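Side-chain contacts in putative dihydrodipicolinate synthase (Thermus thermophilus, PDB 2PCQ), which belongs to the dihydrodipicolinate synthetase family of TIM-barrel proteins and assembles as a tetramer, with a potassium ion bound in the model: residues E51-R54 / G55-L59; Y124-P127 / Q128-K131. All coordinates share one frame; numbering follows the deposited sequence.

Contact 1 of 2, residues E51-R54 / G55-L59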
ATOM      1  N   GLU A  51     -10.589 -14.504  30.276  1.00 20.34           N
ATOM      2  CA  GLU A  51      -9.156 -14.522  30.558  1.00 21.84           C
ATOM      3  C   GLU A  51      -8.655 -13.091  30.760  1.00 22.84           C
ATOM      4  O   GLU A  51      -7.812 -12.834  31.618  1.00 18.89           O
ATOM      5  CB  GLU A  51      -8.402 -15.200  29.408  1.00 16.07           C
ATOM      6  CG  GLU A  51      -8.889 -16.621  29.128  1.00 20.56           C
ATOM      7  CD  GLU A  51      -8.267 -17.238  27.889  1.00 20.95           C
ATOM      8  OE1 GLU A  51      -8.186 -16.541  26.855  1.00 22.60           O
ATOM      9  OE2 GLU A  51      -7.872 -18.425  27.943  1.00 17.73           O
ATOM     10  N   ARG A  52      -9.195 -12.164  29.972  1.00 19.29           N
ATOM     11  CA  ARG A  52      -8.829 -10.752  30.055  1.00 20.69           C
ATOM     12  C   ARG A  52      -9.074 -10.223  31.470  1.00 20.76           C
ATOM     13  O   ARG A  52      -8.214  -9.567  32.055  1.00 20.13           O
ATOM     14  CB  ARG A  52      -9.662  -9.941  29.056  1.00 20.72           C
ATOM     15  CG  ARG A  52      -9.352  -8.450  29.002  1.00 19.06           C
ATOM     16  CD  ARG A  52     -10.429  -7.715  28.212  1.00 17.28           C
ATOM     17  NE  ARG A  52     -11.718  -7.791  28.895  1.00 20.63           N
ATOM     18  CZ  ARG A  52     -12.900  -7.842  28.287  1.00 22.56           C
ATOM     19  NH1 ARG A  52     -12.981  -7.828  26.963  1.00 22.32           N
ATOM     20  NH2 ARG A  52     -14.009  -7.906  29.010  1.00 24.82           N
ATOM     21  N   ALA A  53     -10.254 -10.506  32.011  1.00 18.15           N
ATOM     22  CA  ALA A  53     -10.616 -10.059  33.352  1.00 20.70           C
ATOM     23  C   ALA A  53      -9.777 -10.780  34.405  1.00 21.21           C
ATOM     24  O   ALA A  53      -9.329 -10.177  35.379  1.00 21.55           O
ATOM     25  CB  ALA A  53     -12.102 -10.315  33.607  1.00 22.29           C
ATOM     26  N   ARG A  54      -9.567 -12.074  34.198  1.00 18.98           N
ATOM     27  CA  ARG A  54      -8.790 -12.883  35.128  1.00 22.61           C
ATOM     28  C   ARG A  54      -7.341 -12.396  35.192  1.00 22.96           C
ATOM     29  O   ARG A  54      -6.769 -12.246  36.272  1.00 23.39           O
ATOM     30  CB  ARG A  54      -8.831 -14.346  34.681  1.00 23.59           C
ATOM     31  CG  ARG A  54      -8.601 -15.355  35.787  1.00 35.37           C
ATOM     32  CD  ARG A  54      -8.942 -16.757  35.295  1.00 35.80           C
ATOM     33  NE  ARG A  54      -7.932 -17.282  34.382  1.00 41.97           N
ATOM     34  CZ  ARG A  54      -8.202 -18.039  33.326  1.00 41.14           C
ATOM     35  NH1 ARG A  54      -9.455 -18.360  33.040  1.00 49.48           N
ATOM     36  NH2 ARG A  54      -7.218 -18.487  32.560  1.00 50.78           N
ATOM     37  N   GLY A  55      -6.755 -12.144  34.027  1.00 19.53           N
ATOM     38  CA  GLY A  55      -5.383 -11.679  33.977  1.00 19.27           C
ATOM     39  C   GLY A  55      -5.151 -10.386  34.734  1.00 18.61           C
ATOM     40  O   GLY A  55      -4.172 -10.257  35.468  1.00 20.57           O
ATOM     41  N   LEU A  56      -6.053  -9.425  34.564  1.00 19.03           N
ATOM     42  CA  LEU A  56      -5.919  -8.135  35.231  1.00 20.09           C
ATOM     43  C   LEU A  56      -6.120  -8.241  36.743  1.00 22.45           C
ATOM     44  O   LEU A  56      -5.463  -7.537  37.507  1.00 23.14           O
ATOM     45  CB  LEU A  56      -6.905  -7.126  34.631  1.00 19.12           C
ATOM     46  CG  LEU A  56      -6.842  -5.681  35.142  1.00 24.82           C
ATOM     47  CD1 LEU A  56      -5.430  -5.129  34.988  1.00 23.40           C
ATOM     48  CD2 LEU A  56      -7.833  -4.824  34.366  1.00 22.25           C
ATOM     49  N   ARG A  57      -7.022  -9.122  37.171  1.00 22.49           N
ATOM     50  CA  ARG A  57      -7.278  -9.319  38.599  1.00 26.88           C
ATOM     51  C   ARG A  57      -6.063  -9.927  39.300  1.00 24.49           C
ATOM     52  O   ARG A  57      -5.911  -9.804  40.514  1.00 23.16           O
ATOM     53  CB  ARG A  57      -8.477 -10.250  38.823  1.00 27.25           C
ATOM     54  CG  ARG A  57      -9.842  -9.667  38.485  1.00 33.25           C
ATOM     55  CD  ARG A  57     -10.946 -10.497  39.146  1.00 38.59           C
ATOM     56  NE  ARG A  57     -10.975 -11.879  38.669  1.00 43.13           N
ATOM     57  CZ  ARG A  57     -11.616 -12.282  37.573  1.00 44.70           C
ATOM     58  NH1 ARG A  57     -12.289 -11.409  36.837  1.00 42.67           N
ATOM     59  NH2 ARG A  57     -11.578 -13.557  37.208  1.00 44.26           N
ATOM     60  N   ALA A  58      -5.207 -10.595  38.534  1.00 20.83           N
ATOM     61  CA  ALA A  58      -4.017 -11.224  39.093  1.00 23.89           C
ATOM     62  C   ALA A  58      -2.916 -10.207  39.385  1.00 25.18           C
ATOM     63  O   ALA A  58      -1.986 -10.493  40.137  1.00 22.57           O
ATOM     64  CB  ALA A  58      -3.493 -12.285  38.136  1.00 18.25           C
ATOM     65  N   LEU A  59      -3.025  -9.022  38.794  1.00 24.99           N
ATOM     66  CA  LEU A  59      -2.013  -7.990  38.990  1.00 24.80           C
ATOM     67  C   LEU A  59      -2.322  -7.049  40.142  1.00 24.38           C
ATOM     68  O   LEU A  59      -3.473  -6.858  40.513  1.00 24.20           O
ATOM     69  CB  LEU A  59      -1.839  -7.166  37.711  1.00 19.36           C
ATOM     70  CG  LEU A  59      -1.481  -7.938  36.439  1.00 24.04           C
ATOM     71  CD1 LEU A  59      -1.325  -6.952  35.293  1.00 20.81           C
ATOM     72  CD2 LEU A  59      -0.194  -8.736  36.646  1.00 18.95           C
TER

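Contact 2 of 2, residues Y124-P127 / Q128-K131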
ATOM      1  N   TYR A 124      -4.961   5.228  20.859  1.00 14.15           N
ATOM      2  CA  TYR A 124      -3.910   4.257  20.582  1.00 13.29           C
ATOM      3  C   TYR A 124      -3.759   4.036  19.085  1.00 12.91           C
ATOM      4  O   TYR A 124      -4.580   3.366  18.461  1.00 14.46           O
ATOM      5  CB  TYR A 124      -4.237   2.929  21.275  1.00 12.81           C
ATOM      6  CG  TYR A 124      -3.044   2.031  21.551  1.00 15.14           C
ATOM      7  CD1 TYR A 124      -3.154   0.961  22.435  1.00 15.93           C
ATOM      8  CD2 TYR A 124      -1.798   2.273  20.963  1.00 14.97           C
ATOM      9  CE1 TYR A 124      -2.059   0.158  22.743  1.00 16.88           C
ATOM     10  CE2 TYR A 124      -0.692   1.473  21.263  1.00 16.55           C
ATOM     11  CZ  TYR A 124      -0.832   0.419  22.158  1.00 19.91           C
ATOM     12  OH  TYR A 124       0.254  -0.358  22.503  1.00 18.28           O
ATOM     13  N   HIS A 125      -2.706   4.608  18.514  1.00 13.46           N
ATOM     14  CA  HIS A 125      -2.439   4.469  17.087  1.00 11.23           C
ATOM     15  C   HIS A 125      -1.253   3.528  16.877  1.00 12.45           C
ATOM     16  O   HIS A 125      -0.098   3.921  17.043  1.00 11.95           O
ATOM     17  CB  HIS A 125      -2.131   5.838  16.475  1.00 12.29           C
ATOM     18  CG  HIS A 125      -1.904   5.804  14.995  1.00 14.69           C
ATOM     19  ND1 HIS A 125      -2.809   5.252  14.112  1.00 13.27           N
ATOM     20  CD2 HIS A 125      -0.882   6.271  14.238  1.00 11.14           C
ATOM     21  CE1 HIS A 125      -2.356   5.380  12.878  1.00 12.38           C
ATOM     22  NE2 HIS A 125      -1.189   5.996  12.926  1.00 16.51           N
ATOM     23  N   VAL A 126      -1.546   2.283  16.518  1.00 11.49           N
ATOM     24  CA  VAL A 126      -0.507   1.287  16.283  1.00 11.86           C
ATOM     25  C   VAL A 126      -0.906   0.497  15.028  1.00 14.10           C
ATOM     26  O   VAL A 126      -1.182  -0.700  15.083  1.00 15.11           O
ATOM     27  CB  VAL A 126      -0.335   0.372  17.555  1.00 11.51           C
ATOM     28  CG1 VAL A 126      -1.669  -0.253  17.951  1.00 13.20           C
ATOM     29  CG2 VAL A 126       0.730  -0.694  17.315  1.00  9.58           C
ATOM     30  N   PRO A 127      -0.922   1.181  13.864  1.00 13.47           N
ATOM     31  CA  PRO A 127      -1.284   0.628  12.552  1.00 15.86           C
ATOM     32  C   PRO A 127      -0.556  -0.633  12.100  1.00 16.95           C
ATOM     33  O   PRO A 127      -1.105  -1.423  11.336  1.00 13.96           O
ATOM     34  CB  PRO A 127      -1.060   1.808  11.601  1.00 12.92           C
ATOM     35  CG  PRO A 127       0.054   2.560  12.259  1.00 12.39           C
ATOM     36  CD  PRO A 127      -0.371   2.540  13.713  1.00 10.69           C
ATOM     37  N   GLN A 128       0.671  -0.827  12.564  1.00 15.65           N
ATOM     38  CA  GLN A 128       1.422  -2.014  12.181  1.00 19.18           C
ATOM     39  C   GLN A 128       0.639  -3.268  12.559  1.00 17.87           C
ATOM     40  O   GLN A 128       0.701  -4.282  11.866  1.00 19.84           O
ATOM     41  CB  GLN A 128       2.796  -2.024  12.862  1.00 21.86           C
ATOM     42  CG  GLN A 128       3.661  -0.817  12.508  1.00 30.80           C
ATOM     43  CD  GLN A 128       3.612   0.286  13.560  1.00 37.44           C
ATOM     44  OE1 GLN A 128       2.542   0.632  14.078  1.00 22.10           O
ATOM     45  NE2 GLN A 128       4.777   0.848  13.873  1.00 37.34           N
ATOM     46  N   ASN A 129      -0.107  -3.190  13.658  1.00 15.12           N
ATOM     47  CA  ASN A 129      -0.902  -4.323  14.121  1.00 14.00           C
ATOM     48  C   ASN A 129      -2.399  -4.185  13.809  1.00 18.14           C
ATOM     49  O   ASN A 129      -3.016  -5.121  13.302  1.00 14.81           O
ATOM     50  CB  ASN A 129      -0.721  -4.512  15.631  1.00 16.36           C
ATOM     51  CG  ASN A 129       0.675  -4.994  16.002  1.00 20.64           C
ATOM     52  OD1 ASN A 129       1.050  -6.135  15.730  1.00 20.61           O
ATOM     53  ND2 ASN A 129       1.447  -4.122  16.624  1.00 19.73           N
ATOM     54  N   THR A 130      -2.983  -3.029  14.123  1.00 13.96           N
ATOM     55  CA  THR A 130      -4.408  -2.816  13.874  1.00 15.55           C
ATOM     56  C   THR A 130      -4.697  -2.670  12.387  1.00 17.37           C
ATOM     57  O   THR A 130      -5.808  -2.925  11.932  1.00 16.75           O
ATOM     58  CB  THR A 130      -4.934  -1.563  14.593  1.00 16.44           C
ATOM     59  OG1 THR A 130      -4.260  -0.405  14.087  1.00 15.63           O
ATOM     60  CG2 THR A 130      -4.716  -1.679  16.101  1.00 13.78           C
ATOM     61  N   LYS A 131      -3.695  -2.234  11.638  1.00 17.86           N
ATOM     62  CA  LYS A 131      -3.825  -2.079  10.200  1.00 19.48           C
ATOM     63  C   LYS A 131      -4.920  -1.111   9.748  1.00 23.72           C
ATOM     64  O   LYS A 131      -5.475  -1.252   8.658  1.00 19.90           O
ATOM     65  CB  LYS A 131      -4.027  -3.463   9.571  1.00 22.64           C
ATOM     66  CG  LYS A 131      -2.901  -4.431   9.930  1.00 24.84           C
ATOM     67  CD  LYS A 131      -3.204  -5.858   9.502  1.00 35.89           C
ATOM     68  CE  LYS A 131      -2.106  -6.825   9.951  1.00 36.78           C
ATOM     69  NZ  LYS A 131      -2.033  -6.984  11.437  1.00 22.56           N
TER
HETATM   70  O   HOH W   1      -4.421   1.693  15.943  1.00 12.32           O

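Contact 1 of 2, residues E51-R54 / G55-L59
Gly55 N and Glu51 O make the shortest of the backbone bonds between 51-54 and 55-59, at 2.7 Å. The next strong one runs from Arg57 N to Ala53 O at 3.1 Å, and weak bonds from Leu56 N to Arg52 O and from Ala58 N to Arg54 O complete the i to i+4 ladder.

The side chain that does most of the work here is Arg57. Its chain leaves with CG beside the backbone N (chi1 -71°) and folds at chi3 (-62°), which turns the guanidinium back over the preceding turn. One face of that group lies over Ala53 O and Arg54 CA, both near its rim. Of the two ends of Arg57, NH1 sits 3.4 Å from Ala53 CB, while NH2 lies 3.8 Å from Arg54 CG. The guanidinium planes of Arg54 and Arg57 stand 67° apart, with Arg54 NE 5.9 Å from Arg57 NH2.

Arg54 crosses Arg57 obliquely and ends in salt bridges with Glu50 and Glu18. Arg52 pairs with Glu83 and Glu51 with Arg256, and Ala53 and Leu56 rest on helix 74-87. This is the outer helix of a beta-alpha-beta unit of the barrel. The carboxylates of Glu50 and Glu18 probably offset the charge of Arg54 and so ease its repulsion with Arg57, whose flat group is laid against the helix by packing on backbone and aliphatic atoms.

Contact 2 of 2, residues Y124-P127 / Q128-K131
Val126 and Thr130 meet through their methyls, Val126 CG1 lying 3.8 Å from Thr130 CG2, with the two side chains at about a right angle. Thr130 has OG1 between its backbone N and carbonyl carbon (chi1 62°), a rotamer that swings the hydroxyl back to the strand end. There a water lies 2.8 Å from Thr130 OG1 and also bonds to Tyr124 O and Val126 N, while the hydroxyl makes at most a weak approach to Val126 O. Val126 also turns CG1 over one face of the Tyr124 ring, near its rim, while CG2 faces Gln128 and Asn129.

Val126 is the N-cap of the short helix 127-130, which follows the fifth strand of the TIM barrel at the strand's C-terminal end. Val126 O takes Asn129 N and Thr130 N, each at 3.1 Å, from opposite faces of its carbonyl plane; the Thr130 bond is the straighter, at 171°.

Gln128 lies alongside Pro127, and its bend at chi2 (98°) brings Gln128 OE1 to 3.5 Å from Pro127 CD, while NE2 bonds to Ser154 O. On another side of the proline, Pro127 CD sits 3.5 Å above the centre of the His125 ring. Lys131, with positive phi, ends the helix as its N reaches Pro127 O at 2.7 Å. Its extended chain bends at chi4, and Lys131 NZ bonds to Asn129 O at 2.8 Å and to Arg98 O of the second subunit, whose Tyr99 packs on Val126, Asn129, Thr130 and Lys131.

From the N terminus, the chain makes strand 36-37 and then helix 49-57, where contact 1 forms and closes before the barrel goes on to strand 66-69. Two strands after that, at the end of strand 121-125, contact 2 turns the chain into helix 127-130. The two come in series, neither nested nor crossed; contact 1 stays within one helical stretch and closes no loop, while contact 2 closes a short turn at the strand end. The centres of contact 1 and contact 2 are about 24 Å apart. Contact 1 belongs to the outer helical layer, beside helices 18-28 and 74-87, and no other subunit touches it; contact 2 links the barrel wall to the second subunit.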